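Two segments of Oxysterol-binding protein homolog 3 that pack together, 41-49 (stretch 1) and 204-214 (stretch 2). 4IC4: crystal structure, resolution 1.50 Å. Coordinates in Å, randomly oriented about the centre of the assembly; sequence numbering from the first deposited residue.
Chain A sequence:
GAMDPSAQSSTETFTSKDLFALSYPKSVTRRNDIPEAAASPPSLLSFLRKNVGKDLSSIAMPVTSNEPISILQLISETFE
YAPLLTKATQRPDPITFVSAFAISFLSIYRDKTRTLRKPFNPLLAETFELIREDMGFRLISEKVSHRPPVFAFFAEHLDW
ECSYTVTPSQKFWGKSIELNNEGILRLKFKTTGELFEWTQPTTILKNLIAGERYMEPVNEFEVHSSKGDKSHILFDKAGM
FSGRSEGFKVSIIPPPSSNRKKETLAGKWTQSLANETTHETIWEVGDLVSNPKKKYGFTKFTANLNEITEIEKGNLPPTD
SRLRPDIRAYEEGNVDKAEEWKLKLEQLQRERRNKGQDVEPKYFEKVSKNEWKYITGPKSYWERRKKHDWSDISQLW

Stretch 1 (41-49) PPSLLSFLR
Stretch 2 204-214: ILKNLIAGERY

The contact between 41-49 and 204-214 is small, 318 Å² summed over both sides, and no direct hydrogen bond crosses it; it rests on leucine packing, one bridging water and an arginine laid against Pro 42 and Leu 44. Pro 42 (phi/psi -72/169) and Ser 43 (-92/125) are extended and lead into helical angles at Leu 44 (-62/-46) and Leu 45 (-53/-35), with bonds from Leu 48 N to Leu 44 O (3.1 Å) and Arg 49 N to Leu 45 O (3.0 Å). In the second stretch, strand residues 204-206 run into a loop that turns back, pairing Lys 206 N with Tyr 214 O (2.8 Å).

Leu 208 (-79/-29, chi1 m, chi2 t) covers the most surface. It is buried, its CA-to-CB bond points toward the first stretch, and Leu 208 CA lies 5.9 Å from Leu 45 CA. Leu 208 CD2 lies 4.3 Å from Leu 44 CD2, and Leu 208 CD1 4.4 Å from Leu 48 CD1 (Leu 48 is m, t), so the forked side chain meets leucines one helical turn apart. Leu 44 (t, p) also places CD2 3.9 Å from CD2 of Leu 205 (t, p), on the strand.

Leu 45, likewise t, p, packs against backbone: its CB is 3.6 Å from Leu 208 O and its CD2 3.7 Å from Ile 209 CA. The Ile 209 CB (-74/-60; m, t) points away, yet its CG1 remains 4.1 Å from Leu 45 CD2. Water 1 donates to Leu 208 O (2.8 Å), accepts from Leu 45 N (3.1 Å) and bonds the hydroxyl Ser 43 OG (2.9 Å; chi1 t).

The CA-to-CB bond of Arg 213 (-62/150; m, t, p, chi4 -179°) points toward the first stretch. Its flat guanidinium suits both neighbours: aliphatic Leu 44 CB covers one face, 3.8 Å from Arg 213 NH1, while carbonyl Pro 42 O lies at the edge, 3.8 Å from Arg 213 NH1.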

# COMPACT_ATOMS: atom_id res chain seq x y z
N PRO A 41 10.02 1.39 -19.72
CA PRO A 41 10.07 2.29 -18.56
C PRO A 41 10.92 3.55 -18.73
O PRO A 41 12.12 3.47 -18.96
CB PRO A 41 10.63 1.40 -17.45
CG PRO A 41 10.39 -0.00 -17.93
CD PRO A 41 10.66 0.11 -19.40
N PRO A 42 10.30 4.73 -18.60
CA PRO A 42 11.10 5.96 -18.74
C PRO A 42 12.00 6.12 -17.51
O PRO A 42 11.84 5.39 -16.53
CB PRO A 42 10.04 7.05 -18.85
CG PRO A 42 8.90 6.50 -18.05
CD PRO A 42 8.87 5.05 -18.45
N SER A 43 12.94 7.05 -17.58
CA SER A 43 13.86 7.31 -16.48
C SER A 43 13.35 8.39 -15.54
O SER A 43 13.06 9.51 -15.97
CB SER A 43 15.23 7.73 -17.03
OG SER A 43 16.06 8.21 -15.99
N LEU A 44 13.25 8.05 -14.26
CA LEU A 44 12.78 9.00 -13.26
C LEU A 44 13.71 10.21 -13.17
O LEU A 44 13.26 11.35 -13.14
CB LEU A 44 12.67 8.32 -11.89
CG LEU A 44 12.26 9.22 -10.72
CD1 LEU A 44 10.92 9.89 -11.02
CD2 LEU A 44 12.16 8.38 -9.45
N LEU A 45 15.01 9.94 -13.12
CA LEU A 45 16.01 11.00 -13.02
C LEU A 45 15.84 12.06 -14.11
O LEU A 45 16.09 13.24 -13.88
CB LEU A 45 17.42 10.41 -13.10
CG LEU A 45 18.58 11.38 -12.89
CD1 LEU A 45 18.47 12.02 -11.51
CD2 LEU A 45 19.90 10.65 -13.04
N SER A 46 15.43 11.63 -15.29
CA SER A 46 15.23 12.55 -16.41
C SER A 46 14.24 13.64 -16.03
O SER A 46 14.40 14.81 -16.40
CB SER A 46 14.73 11.79 -17.64
OG SER A 46 14.49 12.68 -18.72
N PHE A 47 13.20 13.26 -15.29
CA PHE A 47 12.18 14.21 -14.87
C PHE A 47 12.57 15.01 -13.63
O PHE A 47 12.08 16.11 -13.42
CB PHE A 47 10.86 13.47 -14.62
CG PHE A 47 10.12 13.13 -15.88
CD1 PHE A 47 9.50 14.13 -16.62
CD2 PHE A 47 10.08 11.82 -16.35
CE1 PHE A 47 8.85 13.84 -17.82
CE2 PHE A 47 9.43 11.52 -17.54
CZ PHE A 47 8.82 12.53 -18.28
N LEU A 48 13.46 14.45 -12.82
CA LEU A 48 13.92 15.13 -11.62
C LEU A 48 14.80 16.31 -12.00
O LEU A 48 14.73 17.38 -11.38
CB LEU A 48 14.71 14.16 -10.73
CG LEU A 48 14.00 12.89 -10.25
CD1 LEU A 48 14.96 12.07 -9.41
CD2 LEU A 48 12.76 13.26 -9.45
N ARG A 49 15.62 16.13 -13.03
CA ARG A 49 16.52 17.17 -13.50
C ARG A 49 15.78 18.35 -14.11
O ARG A 49 16.29 19.47 -14.13
CB ARG A 49 17.48 16.60 -14.55
CG ARG A 49 18.38 15.48 -14.05
CD ARG A 49 19.35 15.98 -13.00
NE ARG A 49 20.29 14.94 -12.60
CZ ARG A 49 21.25 15.10 -11.69
NH1 ARG A 49 21.40 16.27 -11.08
NH2 ARG A 49 22.07 14.10 -11.40
N ILE A 204 14.66 3.31 0.36
CA ILE A 204 15.46 4.14 -0.54
C ILE A 204 15.50 3.56 -1.94
O ILE A 204 15.68 2.35 -2.11
CB ILE A 204 16.91 4.27 -0.03
CG1 ILE A 204 16.93 4.81 1.41
CG2 ILE A 204 17.71 5.19 -0.95
CD1 ILE A 204 16.40 6.22 1.56
N LEU A 205 15.32 4.41 -2.94
CA LEU A 205 15.36 3.99 -4.34
C LEU A 205 16.76 4.32 -4.85
O LEU A 205 17.15 5.48 -4.89
CB LEU A 205 14.31 4.76 -5.15
CG LEU A 205 14.22 4.48 -6.65
CD1 LEU A 205 13.97 3.00 -6.90
CD2 LEU A 205 13.11 5.33 -7.26
N LYS A 206 17.51 3.28 -5.24
CA LYS A 206 18.88 3.46 -5.72
C LYS A 206 19.08 3.21 -7.22
O LYS A 206 18.20 2.71 -7.91
CB LYS A 206 19.83 2.56 -4.94
CG LYS A 206 19.96 2.92 -3.47
CD LYS A 206 20.98 2.02 -2.78
CE LYS A 206 21.23 2.45 -1.35
NZ LYS A 206 22.27 1.61 -0.70
N ASN A 207 20.28 3.57 -7.69
CA ASN A 207 20.66 3.42 -9.10
C ASN A 207 19.77 4.22 -10.04
O ASN A 207 19.29 3.70 -11.05
CB ASN A 207 20.64 1.94 -9.51
CG ASN A 207 21.82 1.16 -8.95
OD1 ASN A 207 22.02 -0.01 -9.29
ND2 ASN A 207 22.61 1.80 -8.10
N LEU A 208 19.55 5.48 -9.71
CA LEU A 208 18.72 6.35 -10.53
C LEU A 208 19.50 6.84 -11.74
O LEU A 208 18.93 7.11 -12.80
CB LEU A 208 18.24 7.56 -9.71
CG LEU A 208 17.35 7.26 -8.50
CD1 LEU A 208 17.05 8.56 -7.77
CD2 LEU A 208 16.07 6.59 -8.95
N ILE A 209 20.82 6.95 -11.58
CA ILE A 209 21.70 7.41 -12.65
C ILE A 209 21.90 6.36 -13.73
O ILE A 209 21.58 6.57 -14.90
CB ILE A 209 23.08 7.81 -12.09
CG1 ILE A 209 22.91 8.87 -10.99
CG2 ILE A 209 23.96 8.33 -13.21
CD1 ILE A 209 24.21 9.25 -10.31
N ALA A 210 22.45 5.21 -13.33
CA ALA A 210 22.71 4.13 -14.26
C ALA A 210 22.55 2.78 -13.57
O ALA A 210 22.52 2.70 -12.35
CB ALA A 210 24.11 4.25 -14.84
N GLY A 211 22.45 1.72 -14.38
CA GLY A 211 22.30 0.39 -13.82
C GLY A 211 20.84 0.06 -13.58
O GLY A 211 19.95 0.78 -14.01
N GLU A 212 20.60 -1.05 -12.89
CA GLU A 212 19.25 -1.49 -12.59
C GLU A 212 18.77 -0.88 -11.28
O GLU A 212 19.32 -1.16 -10.21
CB GLU A 212 19.19 -3.02 -12.52
CG GLU A 212 17.80 -3.58 -12.32
CD GLU A 212 17.76 -5.09 -12.47
OE1 GLU A 212 18.10 -5.60 -13.56
OE2 GLU A 212 17.37 -5.78 -11.50
N ARG A 213 17.74 -0.05 -11.37
CA ARG A 213 17.16 0.60 -10.20
C ARG A 213 16.60 -0.44 -9.24
O ARG A 213 16.18 -1.51 -9.66
CB ARG A 213 16.04 1.55 -10.63
CG ARG A 213 16.51 2.72 -11.48
CD ARG A 213 15.34 3.40 -12.19
NE ARG A 213 14.25 3.73 -11.27
CZ ARG A 213 13.12 4.31 -11.64
NH1 ARG A 213 12.92 4.63 -12.92
NH2 ARG A 213 12.17 4.57 -10.74
N TYR A 214 16.61 -0.12 -7.95
CA TYR A 214 16.08 -1.03 -6.94
C TYR A 214 15.79 -0.28 -5.64
O TYR A 214 16.24 0.84 -5.45
CB TYR A 214 17.05 -2.19 -6.68
CG TYR A 214 18.34 -1.82 -5.99
CD1 TYR A 214 18.40 -1.71 -4.60
CD2 TYR A 214 19.50 -1.58 -6.72
CE1 TYR A 214 19.59 -1.38 -3.96
CE2 TYR A 214 20.69 -1.25 -6.09
CZ TYR A 214 20.73 -1.15 -4.71
OH TYR A 214 21.92 -0.81 -4.09
O HOH W 1 16.16 7.05 -13.29